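Local coordinates for protein antigen 43 (Escherichia coli, PDB 4KH3) that mediates self-association of Escherichia coli cells, as an autotransporter adhesin that drives bacterial clumping by a Velcro-like mechanism, at residues 51-56 with 70-75; 306-311 with 325-330; 199-204 with 217-222; 247-252 with 266-271. All coordinates share one frame; numbering follows the deposited sequence.

All four contacts join successive turns of one parallel beta-helix. Interactions 1 and 4 lie in one row of parallel strands along the helix, with centres about 49 Å apart. Interactions 2 and 3 pair strands on the other faces of the coil, with centres about 31 Å apart, and interaction 3 runs round a corner. Interactions 1 and 2 are on opposite sides of the chain's centre, about 64 Å between centres. Interaction 4 touches both 2 and 3. H307 CB packs on T270 OG1 at 3.4 Å, and I222 CD1 packs on L247 CB at 3.8 Å. Malonate ions, probably from crystallisation, lie beside R71 in interaction 1 and Q248 in interaction 4.

Interaction 1. Residues 51-56 with 70-75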
loop_
_atom_site.group_PDB
_atom_site.type_symbol
_atom_site.label_atom_id
_atom_site.label_comp_id
_atom_site.label_asym_id
_atom_site.label_seq_id
_atom_site.Cartn_x
_atom_site.Cartn_y
_atom_site.Cartn_z
ATOM N N GLY A 51 -40.284 -24.373 -9.465
ATOM C CA GLY A 51 -39.487 -25.453 -10.033
ATOM C C GLY A 51 -38.119 -25.572 -9.377
ATOM O O GLY A 51 -37.722 -24.721 -8.581
ATOM N N GLY A 52 -37.393 -26.631 -9.717
ATOM C CA GLY A 52 -36.076 -26.859 -9.161
ATOM C C GLY A 52 -35.956 -28.198 -8.449
ATOM O O GLY A 52 -36.928 -28.963 -8.355
ATOM N N GLN A 53 -34.748 -28.486 -7.972
ATOM C CA GLN A 53 -34.490 -29.696 -7.207
ATOM C C GLN A 53 -34.498 -29.313 -5.742
ATOM O O GLN A 53 -33.682 -28.502 -5.311
ATOM C CB GLN A 53 -33.132 -30.291 -7.581
ATOM C CG GLN A 53 -32.833 -31.628 -6.926
ATOM C CD GLN A 53 -31.435 -32.159 -7.263
ATOM O OE1 GLN A 53 -30.427 -31.486 -7.021
ATOM N NE2 GLN A 53 -31.372 -33.373 -7.819
ATOM N N TRP A 54 -35.436 -29.876 -4.991
ATOM C CA TRP A 54 -35.590 -29.582 -3.572
ATOM C C TRP A 54 -35.032 -30.758 -2.800
ATOM O O TRP A 54 -35.597 -31.854 -2.831
ATOM C CB TRP A 54 -37.074 -29.368 -3.218
ATOM C CG TRP A 54 -37.735 -28.318 -4.066
ATOM C CD1 TRP A 54 -38.156 -28.458 -5.360
ATOM C CD2 TRP A 54 -38.025 -26.962 -3.696
ATOM N NE1 TRP A 54 -38.693 -27.276 -5.816
ATOM C CE2 TRP A 54 -38.626 -26.342 -4.816
ATOM C CE3 TRP A 54 -37.839 -26.212 -2.530
ATOM C CZ2 TRP A 54 -39.041 -25.008 -4.804
ATOM C CZ3 TRP A 54 -38.254 -24.880 -2.516
ATOM C CH2 TRP A 54 -38.851 -24.297 -3.646
ATOM N N ILE A 55 -33.901 -30.554 -2.138
ATOM C CA ILE A 55 -33.336 -31.616 -1.327
ATOM C C ILE A 55 -33.919 -31.410 0.049
ATOM O O ILE A 55 -33.607 -30.430 0.720
ATOM C CB ILE A 55 -31.798 -31.551 -1.241
ATOM C CG1 ILE A 55 -31.181 -31.362 -2.634
ATOM C CG2 ILE A 55 -31.262 -32.801 -0.584
ATOM C CD1 ILE A 55 -31.474 -32.499 -3.612
ATOM N N LYS A 56 -34.787 -32.321 0.462
ATOM C CA LYS A 56 -35.503 -32.148 1.716
ATOM C C LYS A 56 -34.762 -32.779 2.882
ATOM O O LYS A 56 -33.751 -33.465 2.697
ATOM C CB LYS A 56 -36.914 -32.731 1.601
ATOM C CG LYS A 56 -37.662 -32.240 0.366
ATOM C CD LYS A 56 -39.093 -32.747 0.329
ATOM C CE LYS A 56 -39.915 -32.133 1.458
ATOM N NZ LYS A 56 -39.839 -30.630 1.453
ATOM N N GLY A 70 -31.339 -22.659 -13.507
ATOM C CA GLY A 70 -31.522 -23.717 -12.545
ATOM C C GLY A 70 -31.500 -23.199 -11.134
ATOM O O GLY A 70 -30.765 -22.266 -10.824
ATOM N N ARG A 71 -32.321 -23.802 -10.281
ATOM C CA ARG A 71 -32.238 -23.571 -8.846
ATOM C C ARG A 71 -32.220 -24.907 -8.100
ATOM O O ARG A 71 -33.084 -25.757 -8.319
ATOM C CB ARG A 71 -33.410 -22.708 -8.364
ATOM C CG ARG A 71 -33.210 -22.060 -6.979
ATOM C CD ARG A 71 -34.438 -21.241 -6.590
ATOM N NE ARG A 71 -34.506 -20.964 -5.158
ATOM C CZ ARG A 71 -35.639 -20.895 -4.464
ATOM N NH1 ARG A 71 -36.806 -21.089 -5.069
ATOM N NH2 ARG A 71 -35.605 -20.640 -3.160
ATOM N N GLN A 72 -31.225 -25.096 -7.235
ATOM C CA GLN A 72 -31.239 -26.201 -6.279
ATOM C C GLN A 72 -31.529 -25.645 -4.888
ATOM O O GLN A 72 -30.859 -24.720 -4.424
ATOM C CB GLN A 72 -29.912 -26.966 -6.280
ATOM C CG GLN A 72 -29.911 -28.224 -5.381
ATOM C CD GLN A 72 -28.516 -28.818 -5.193
ATOM O OE1 GLN A 72 -27.567 -28.096 -4.892
ATOM N NE2 GLN A 72 -28.388 -30.136 -5.374
ATOM N N ILE A 73 -32.535 -26.201 -4.222
ATOM C CA ILE A 73 -32.890 -25.725 -2.894
ATOM C C ILE A 73 -32.579 -26.800 -1.875
ATOM O O ILE A 73 -33.221 -27.849 -1.838
ATOM C CB ILE A 73 -34.369 -25.313 -2.778
ATOM C CG1 ILE A 73 -34.757 -24.340 -3.896
ATOM C CG2 ILE A 73 -34.636 -24.699 -1.414
ATOM C CD1 ILE A 73 -35.388 -25.009 -5.112
ATOM N N VAL A 74 -31.566 -26.537 -1.060
ATOM C CA VAL A 74 -31.145 -27.506 -0.077
ATOM C C VAL A 74 -31.721 -27.069 1.237
ATOM O O VAL A 74 -31.283 -26.076 1.825
ATOM C CB VAL A 74 -29.626 -27.603 0.010
ATOM C CG1 VAL A 74 -29.221 -28.591 1.092
ATOM C CG2 VAL A 74 -29.067 -28.016 -1.332
ATOM N N GLN A 75 -32.726 -27.803 1.685
ATOM C CA GLN A 75 -33.465 -27.418 2.873
ATOM C C GLN A 75 -32.746 -27.877 4.123
ATOM O O GLN A 75 -31.860 -28.737 4.064
ATOM C CB GLN A 75 -34.877 -27.993 2.806
ATOM C CG GLN A 75 -35.574 -27.621 1.510
ATOM C CD GLN A 75 -37.054 -27.344 1.677
ATOM O OE1 GLN A 75 -37.870 -28.270 1.732
ATOM N NE2 GLN A 75 -37.410 -26.061 1.751
HETATM O O HOH W 1 -37.613 -22.135 -7.762
#
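W54 CG stands anti to its carbonyl carbon (chi1 -54°), and I73 CG1 takes the same position on the next turn of the beta-helix. The two side chains therefore run side by side, and I73 ends over the indole. Its CD1 lies 3.4 Å from the centroid of the W54 six-membered ring, 8° off the ring normal, a CH-pi contact. I73 CG1 also sits over a face of the R71 guanidinium. A water in the plane of the guanidinium, at its edge, accepts from R71 NH1 (3.0 Å) and donates to G51 O (2.7 Å).

Q53 and Q72 point to the other face. Both have CG anti to the backbone N and extended chains, and their amide planes are only 21° apart. Q72 NE2 donates to Q53 OE1 at 2.9 Å. The row continues through Q25 on one side and Q91 on the other, as an amide ladder. T64 also bonds to Q53 OE1. On the same face, I55 CG1 meets V74 CG2 at 4.2 Å.

The backbones pair in parallel, with I73 N to Q53 O at 2.8 Å among the bonds. G52 CA comes within 3.3 Å of R71 O. At the far end K56 NZ makes a weak bond to Q75 OE1 at 3.1 Å. W54 is also stacked with F26 and bonded through NE1 to N24.

The contact thus splits by face. The buried amides bond one another from turn to turn, and T64 adds a second bond at Q53 OE1. On the W54 side a CH-pi contact is central, with polar links toward its ends.

Interaction 2. Residues 306-311 with 325-330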
loop_
_atom_site.group_PDB
_atom_site.type_symbol
_atom_site.label_atom_id
_atom_site.label_comp_id
_atom_site.label_asym_id
_atom_site.label_seq_id
_atom_site.Cartn_x
_atom_site.Cartn_y
_atom_site.Cartn_z
ATOM N N GLY A 306 2.502 20.738 13.125
ATOM C CA GLY A 306 2.064 20.843 14.502
ATOM C C GLY A 306 2.350 19.594 15.313
ATOM O O GLY A 306 2.034 19.528 16.503
ATOM N N HIS A 307 2.970 18.607 14.680
ATOM C CA HIS A 307 3.193 17.330 15.343
ATOM C C HIS A 307 4.652 16.958 15.467
ATOM O O HIS A 307 5.521 17.612 14.890
ATOM C CB HIS A 307 2.351 16.246 14.678
ATOM C CG HIS A 307 0.884 16.457 14.897
ATOM N ND1 HIS A 307 -0.043 16.405 13.882
ATOM C CD2 HIS A 307 0.199 16.774 16.017
ATOM C CE1 HIS A 307 -1.241 16.672 14.373
ATOM N NE2 HIS A 307 -1.123 16.889 15.671
ATOM N N THR A 308 4.919 15.908 16.233
ATOM C CA THR A 308 6.278 15.619 16.661
ATOM C C THR A 308 6.613 14.132 16.589
ATOM O O THR A 308 5.773 13.283 16.883
ATOM C CB THR A 308 6.505 16.114 18.114
ATOM O OG1 THR A 308 6.094 17.483 18.221
ATOM C CG2 THR A 308 7.974 16.006 18.504
ATOM N N ALA A 309 7.848 13.828 16.204
ATOM C CA ALA A 309 8.378 12.475 16.295
ATOM C C ALA A 309 9.736 12.509 16.994
ATOM O O ALA A 309 10.598 13.330 16.663
ATOM C CB ALA A 309 8.512 11.861 14.905
ATOM N N THR A 310 9.929 11.615 17.956
ATOM C CA THR A 310 11.212 11.503 18.635
ATOM C C THR A 310 11.802 10.105 18.430
ATOM O O THR A 310 11.070 9.130 18.296
ATOM C CB THR A 310 11.043 11.766 20.132
ATOM O OG1 THR A 310 10.075 10.852 20.665
ATOM C CG2 THR A 310 10.539 13.182 20.353
ATOM N N ASN A 311 13.127 10.014 18.393
ATOM C CA ASN A 311 13.808 8.726 18.273
ATOM C C ASN A 311 13.396 7.917 17.037
ATOM O O ASN A 311 13.182 6.706 17.120
ATOM C CB ASN A 311 13.585 7.885 19.533
ATOM C CG ASN A 311 14.170 8.518 20.770
ATOM O OD1 ASN A 311 15.318 8.962 20.769
ATOM N ND2 ASN A 311 13.379 8.570 21.840
ATOM N N GLY A 325 6.217 22.873 9.624
ATOM C CA GLY A 325 5.555 23.018 10.908
ATOM C C GLY A 325 5.541 21.737 11.720
ATOM O O GLY A 325 4.938 21.673 12.799
ATOM N N GLY A 326 6.207 20.712 11.195
ATOM C CA GLY A 326 6.362 19.462 11.911
ATOM C C GLY A 326 7.723 19.396 12.568
ATOM O O GLY A 326 8.659 20.101 12.173
ATOM N N ALA A 327 7.848 18.541 13.570
ATOM C CA ALA A 327 9.107 18.426 14.287
ATOM C C ALA A 327 9.535 16.979 14.395
ATOM O O ALA A 327 8.700 16.098 14.595
ATOM C CB ALA A 327 8.978 19.023 15.665
ATOM N N ALA A 328 10.834 16.741 14.253
ATOM C CA ALA A 328 11.410 15.436 14.549
ATOM C C ALA A 328 12.769 15.577 15.227
ATOM O O ALA A 328 13.685 16.188 14.666
ATOM C CB ALA A 328 11.538 14.606 13.275
ATOM N N THR A 329 12.912 15.007 16.422
ATOM C CA THR A 329 14.216 15.022 17.098
ATOM C C THR A 329 14.803 13.635 17.343
ATOM O O THR A 329 14.101 12.625 17.265
ATOM C CB THR A 329 14.173 15.810 18.409
ATOM O OG1 THR A 329 13.143 15.275 19.248
ATOM C CG2 THR A 329 13.868 17.273 18.119
ATOM N N THR A 330 16.092 13.615 17.663
ATOM C CA THR A 330 16.905 12.401 17.643
ATOM C C THR A 330 16.576 11.484 16.466
ATOM O O THR A 330 16.439 10.274 16.627
ATOM C CB THR A 330 16.848 11.625 18.970
ATOM O OG1 THR A 330 15.489 11.287 19.285
ATOM C CG2 THR A 330 17.446 12.476 20.098
HETATM O O HOH W 2 5.675 20.646 15.457
HETATM O O HOH W 3 12.449 11.652 15.439
#
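T310 and T329 meet side by side on one face of this parallel strand pair. T310 CG2 touches T329 OG1 at 3.5 Å. T310 holds CG2 beside its backbone N, and T329 holds OG1 between its backbone N and carbonyl carbon (chi1 55°). Further along this face lie T308 and A327, where T308 OG1 is 4.1 Å from A327 CB. On the other face the methyls of A309 and A328 pack 4.4 Å apart, in the interior.

At the corner N311 and T330 lie side by side, with N311 OD1 2.8 Å from T330 OG1. Both residues have left-handed backbone conformations, which turn the chain at the same level in each coil.

Backbone bonds hold the register. A309 N reaches A327 O at 2.9 Å and T329 N reaches A309 O at 2.9 Å. One water donates to H307 O and G325 O, and another donates to T329 O at 2.6 Å.

D291 on the preceding turn bonds to both T310 OG1 and N311 ND2. K289 NZ is a further partner of T310 OG1. Strand 308-310 lies between strands 289-291 and 327-333. A309 packs inward on L301 and V303 of strand 300-303. Strand 346-350 flanks A327 and T329 beyond.

Interaction 3. Residues 199-204 with 217-222; sequences AHNTRL and ATETLI
Residues 199-204 and 217-222 run parallel and in register on both sides of a shared corner, at N201 and E219, with 13° between strands 202-204 and 220-222. They belong to two successive coils of a parallel beta-helix, consistent with the right-handed pectate-lyase-like family. L221 N donates to T202 O at 2.6 Å, in a nearly straight bond. Across the bend, N201 N bonds to T218 O and T202 N bonds to E219 O.

The inward face carries A199, T202 and L204 stacked on A217, T220 and I222. The alanine methyls are 4.4 Å apart. The buried T202 and T220 share a water. It lies 2.7 Å from T202 OG1 and donates to T220 OG1 at 2.7 Å and to T218 O. Both threonines hold OG1 beside the backbone N, anti to the carbonyl carbon. T220 OG1 is also bonded to Q209 OE1 across the core, so its hydroxyl has a second partner besides the water.

Outside, the H200 ring meets T218 OG1 at its ND1 edge. H200 was deposited in two conformers and that contact is implausibly short, so its detail is doubtful. At the corner N201 OD1 lies 3.3 Å from E219 CB, the side chains side by side and pointing the same way. N201 ND2 has a weak bond to D184 one turn back. R203 and L221 also run alongside each other, NE 4.0 Å from CD2. In the core, L204 CG is anti to its carbonyl carbon (chi1 -55°) and chi2 is extended (180°), which together set L204 CD1 3.8 Å from T220 CG2.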
loop_
_atom_site.group_PDB
_atom_site.type_symbol
_atom_site.label_atom_id
_atom_site.label_comp_id
_atom_site.label_asym_id
_atom_site.label_seq_id
_atom_site.Cartn_x
_atom_site.Cartn_y
_atom_site.Cartn_z
ATOM N N ALA A 199 -12.456 -9.515 11.195
ATOM C CA ALA A 199 -11.541 -10.526 10.677
ATOM C C ALA A 199 -10.597 -10.989 11.788
ATOM O O ALA A 199 -9.850 -10.187 12.353
ATOM C CB ALA A 199 -10.746 -9.987 9.484
ATOM N N HIS A 200 -10.654 -12.279 12.099
ATOM C CA HIS A 200 -9.803 -12.868 13.123
ATOM C C HIS A 200 -8.829 -13.842 12.484
ATOM O O HIS A 200 -9.221 -14.696 11.689
ATOM C CB HIS A 200 -10.646 -13.597 14.172
ATOM C CG HIS A 200 -11.520 -12.692 14.982
ATOM N ND1 HIS A 200 -11.187 -11.380 15.249
ATOM C CD2 HIS A 200 -12.705 -12.907 15.589
ATOM C CE1 HIS A 200 -12.138 -10.827 15.977
ATOM N NE2 HIS A 200 -13.077 -11.727 16.192
ATOM N N ASN A 201 -7.557 -13.700 12.833
ATOM C CA ASN A 201 -6.504 -14.610 12.358
ATOM C C ASN A 201 -6.384 -14.662 10.838
ATOM O O ASN A 201 -6.859 -15.582 10.190
ATOM C CB ASN A 201 -6.685 -16.024 12.922
ATOM C CG ASN A 201 -6.970 -16.016 14.412
ATOM O OD1 ASN A 201 -6.286 -15.344 15.178
ATOM N ND2 ASN A 201 -7.986 -16.761 14.829
ATOM N N THR A 202 -5.737 -13.659 10.279
ATOM C CA THR A 202 -5.588 -13.548 8.853
ATOM C C THR A 202 -4.109 -13.565 8.538
ATOM O O THR A 202 -3.317 -12.830 9.138
ATOM C CB THR A 202 -6.224 -12.243 8.336
ATOM O OG1 THR A 202 -7.585 -12.176 8.772
ATOM C CG2 THR A 202 -6.178 -12.179 6.829
ATOM N N ARG A 203 -3.738 -14.427 7.605
ATOM C CA ARG A 203 -2.363 -14.561 7.208
ATOM C C ARG A 203 -2.204 -13.965 5.813
ATOM O O ARG A 203 -2.760 -14.468 4.848
ATOM C CB ARG A 203 -1.963 -16.034 7.236
ATOM C CG ARG A 203 -0.493 -16.284 7.001
ATOM C CD ARG A 203 -0.232 -17.759 6.839
ATOM N NE ARG A 203 0.406 -18.422 7.983
ATOM C CZ ARG A 203 -0.154 -19.400 8.690
ATOM N NH1 ARG A 203 -1.388 -19.814 8.407
ATOM N NH2 ARG A 203 0.516 -19.980 9.680
ATOM N N LEU A 204 -1.470 -12.870 5.713
ATOM C CA LEU A 204 -1.269 -12.251 4.417
ATOM C C LEU A 204 0.010 -12.805 3.812
ATOM O O LEU A 204 1.109 -12.313 4.091
ATOM C CB LEU A 204 -1.210 -10.731 4.540
ATOM C CG LEU A 204 -2.416 -10.106 5.241
ATOM C CD1 LEU A 204 -2.271 -8.584 5.331
ATOM C CD2 LEU A 204 -3.717 -10.503 4.528
ATOM N N ALA A 217 -9.839 -5.865 12.618
ATOM C CA ALA A 217 -9.023 -7.029 12.291
ATOM C C ALA A 217 -8.130 -7.386 13.478
ATOM O O ALA A 217 -7.362 -6.554 13.967
ATOM C CB ALA A 217 -8.175 -6.756 11.045
ATOM N N THR A 218 -8.240 -8.622 13.945
ATOM C CA THR A 218 -7.402 -9.088 15.048
ATOM C C THR A 218 -6.473 -10.205 14.586
ATOM O O THR A 218 -6.871 -11.075 13.814
ATOM C CB THR A 218 -8.248 -9.576 16.234
ATOM O OG1 THR A 218 -9.003 -10.730 15.844
ATOM C CG2 THR A 218 -9.204 -8.484 16.692
ATOM N N GLU A 219 -5.233 -10.163 15.057
ATOM C CA GLU A 219 -4.235 -11.167 14.715
ATOM C C GLU A 219 -4.017 -11.288 13.211
ATOM O O GLU A 219 -4.143 -12.371 12.640
ATOM C CB GLU A 219 -4.592 -12.531 15.316
ATOM C CG GLU A 219 -4.204 -12.695 16.776
ATOM C CD GLU A 219 -5.302 -12.250 17.720
ATOM O OE1 GLU A 219 -6.469 -12.143 17.273
ATOM O OE2 GLU A 219 -4.995 -12.013 18.908
ATOM N N THR A 220 -3.716 -10.171 12.561
ATOM C CA THR A 220 -3.310 -10.236 11.170
ATOM C C THR A 220 -1.819 -10.488 11.125
ATOM O O THR A 220 -1.041 -9.811 11.791
ATOM C CB THR A 220 -3.685 -8.975 10.382
ATOM O OG1 THR A 220 -5.109 -8.885 10.302
ATOM C CG2 THR A 220 -3.131 -9.039 8.965
ATOM N N LEU A 221 -1.429 -11.497 10.362
ATOM C CA LEU A 221 -0.041 -11.857 10.221
ATOM C C LEU A 221 0.423 -11.481 8.816
ATOM O O LEU A 221 -0.036 -12.046 7.819
ATOM C CB LEU A 221 0.107 -13.344 10.486
ATOM C CG LEU A 221 1.461 -13.982 10.223
ATOM C CD1 LEU A 221 2.548 -13.279 11.031
ATOM C CD2 LEU A 221 1.364 -15.457 10.566
ATOM N N ILE A 222 1.311 -10.499 8.739
ATOM C CA ILE A 222 1.716 -9.939 7.460
ATOM C C ILE A 222 3.054 -10.513 7.033
ATOM O O ILE A 222 4.108 -10.045 7.470
ATOM C CB ILE A 222 1.847 -8.395 7.516
ATOM C CG1 ILE A 222 0.671 -7.764 8.258
ATOM C CG2 ILE A 222 1.947 -7.813 6.121
ATOM C CD1 ILE A 222 0.771 -6.239 8.359
HETATM O O HOH W 4 -7.104 -10.565 10.914
#

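Interaction 4. Residues 247-252 with 266-271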
loop_
_atom_site.group_PDB
_atom_site.type_symbol
_atom_site.label_atom_id
_atom_site.label_comp_id
_atom_site.label_asym_id
_atom_site.label_seq_id
_atom_site.Cartn_x
_atom_site.Cartn_y
_atom_site.Cartn_z
ATOM N N LEU A 247 2.483 -2.813 7.112
ATOM C CA LEU A 247 1.269 -2.325 7.739
ATOM C C LEU A 247 1.142 -0.836 7.455
ATOM O O LEU A 247 2.080 -0.080 7.642
ATOM C CB LEU A 247 1.299 -2.568 9.241
ATOM C CG LEU A 247 0.205 -1.793 9.969
ATOM C CD1 LEU A 247 -1.179 -2.302 9.537
ATOM C CD2 LEU A 247 0.411 -1.913 11.462
ATOM N N GLN A 248 -0.023 -0.423 6.991
ATOM C CA GLN A 248 -0.276 0.969 6.689
ATOM C C GLN A 248 -1.514 1.449 7.454
ATOM O O GLN A 248 -2.621 0.906 7.292
ATOM C CB GLN A 248 -0.472 1.147 5.186
ATOM C CG GLN A 248 -0.807 2.565 4.766
ATOM C CD GLN A 248 -0.760 2.751 3.256
ATOM O OE1 GLN A 248 0.072 2.154 2.554
ATOM N NE2 GLN A 248 -1.662 3.574 2.747
ATOM N N VAL A 249 -1.319 2.456 8.299
ATOM C CA VAL A 249 -2.406 2.997 9.111
ATOM C C VAL A 249 -2.672 4.431 8.701
ATOM O O VAL A 249 -1.854 5.305 8.956
ATOM C CB VAL A 249 -2.066 2.950 10.609
ATOM C CG1 VAL A 249 -3.272 3.345 11.434
ATOM C CG2 VAL A 249 -1.604 1.553 11.000
ATOM N N ASN A 250 -3.800 4.670 8.033
ATOM C CA ASN A 250 -4.131 6.011 7.574
ATOM C C ASN A 250 -4.522 6.908 8.727
ATOM O O ASN A 250 -4.766 6.438 9.849
ATOM C CB ASN A 250 -5.307 5.991 6.599
ATOM C CG ASN A 250 -4.995 5.278 5.325
ATOM O OD1 ASN A 250 -3.832 5.036 5.007
ATOM N ND2 ASN A 250 -6.036 4.945 4.567
ATOM N N ALA A 251 -4.616 8.196 8.419
ATOM C CA ALA A 251 -5.168 9.182 9.332
ATOM C C ALA A 251 -6.492 8.700 9.921
ATOM O O ALA A 251 -7.375 8.264 9.190
ATOM C CB ALA A 251 -5.366 10.491 8.604
ATOM N N GLY A 252 -6.616 8.772 11.244
ATOM C CA GLY A 252 -7.825 8.337 11.927
ATOM C C GLY A 252 -7.999 6.831 12.013
ATOM O O GLY A 252 -9.045 6.354 12.445
ATOM N N LEU A 266 6.359 -0.139 8.243
ATOM C CA LEU A 266 5.225 0.594 8.814
ATOM C C LEU A 266 5.052 1.898 8.062
ATOM O O LEU A 266 5.981 2.701 7.951
ATOM C CB LEU A 266 5.427 0.868 10.309
ATOM C CG LEU A 266 4.416 1.764 11.037
ATOM C CD1 LEU A 266 3.058 1.089 11.161
ATOM C CD2 LEU A 266 4.940 2.175 12.412
ATOM N N VAL A 267 3.862 2.094 7.516
ATOM C CA VAL A 267 3.548 3.310 6.784
ATOM C C VAL A 267 2.415 4.025 7.504
ATOM O O VAL A 267 1.313 3.489 7.641
ATOM C CB VAL A 267 3.144 2.979 5.350
ATOM C CG1 VAL A 267 2.667 4.223 4.629
ATOM C CG2 VAL A 267 4.319 2.358 4.626
ATOM N N THR A 268 2.693 5.221 8.003
ATOM C CA THR A 268 1.683 5.942 8.761
ATOM C C THR A 268 2.045 7.423 8.920
ATOM O O THR A 268 2.978 7.923 8.288
ATOM C CB THR A 268 1.448 5.271 10.135
ATOM O OG1 THR A 268 0.250 5.775 10.728
ATOM C CG2 THR A 268 2.632 5.487 11.071
ATOM N N SER A 269 1.290 8.128 9.752
ATOM C CA SER A 269 1.566 9.532 9.996
ATOM C C SER A 269 1.136 9.873 11.407
ATOM O O SER A 269 0.627 9.018 12.142
ATOM C CB SER A 269 0.811 10.408 8.998
ATOM O OG SER A 269 -0.575 10.386 9.293
ATOM N N THR A 270 1.315 11.133 11.778
ATOM C CA THR A 270 1.049 11.555 13.143
ATOM C C THR A 270 -0.446 11.709 13.367
ATOM O O THR A 270 -0.894 11.921 14.485
ATOM C CB THR A 270 1.816 12.845 13.484
ATOM O OG1 THR A 270 1.694 13.764 12.398
ATOM C CG2 THR A 270 3.293 12.550 13.672
ATOM N N ALA A 271 -1.221 11.581 12.296
ATOM C CA ALA A 271 -2.681 11.629 12.395
ATOM C C ALA A 271 -3.295 10.242 12.633
ATOM O O ALA A 271 -4.514 10.100 12.698
ATOM C CB ALA A 271 -3.284 12.276 11.140
HETATM O O HOH W 5 -1.460 8.040 8.220
#
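V249 O accepts two bonds, from T268 OG1 of the next coil and from a water. T268 OG1 donates to it at 2.8 Å, in the carbonyl plane and on a lone pair. The torsion allows this: OG1 stands anti to the T268 backbone N (chi1 -166°). The water donates to V249 O at 2.9 Å and also bonds to S269 OG.

Before this point the strands pair regularly in parallel. V267 N donates to L247 O at 2.8 Å, and V249 N to V267 O at 2.9 Å. At the next step S269 N lies 4.3 Å from V249 O, and the hydroxyl and water bond there. S269 OG then accepts from A271 N, an ST turn. Beyond it the A251 and A271 methyls meet, CB to CB, at 3.7 Å.

L247 CD2 packs on L266 CD1 inside, against V258 and V274. Outside, the Q248 chain lies alongside V267. Q248 OE1 has a weak bond to W227 NE1. N250 ND2 makes a weak bond to a malonate, probably from the crystallisation liquor.

The chemistry implies a local change of partner. Side-chain hydroxyls and a water carry the join where the ladder is interrupted, before a backbone bond, G252 N to A271 O, joins the turns again.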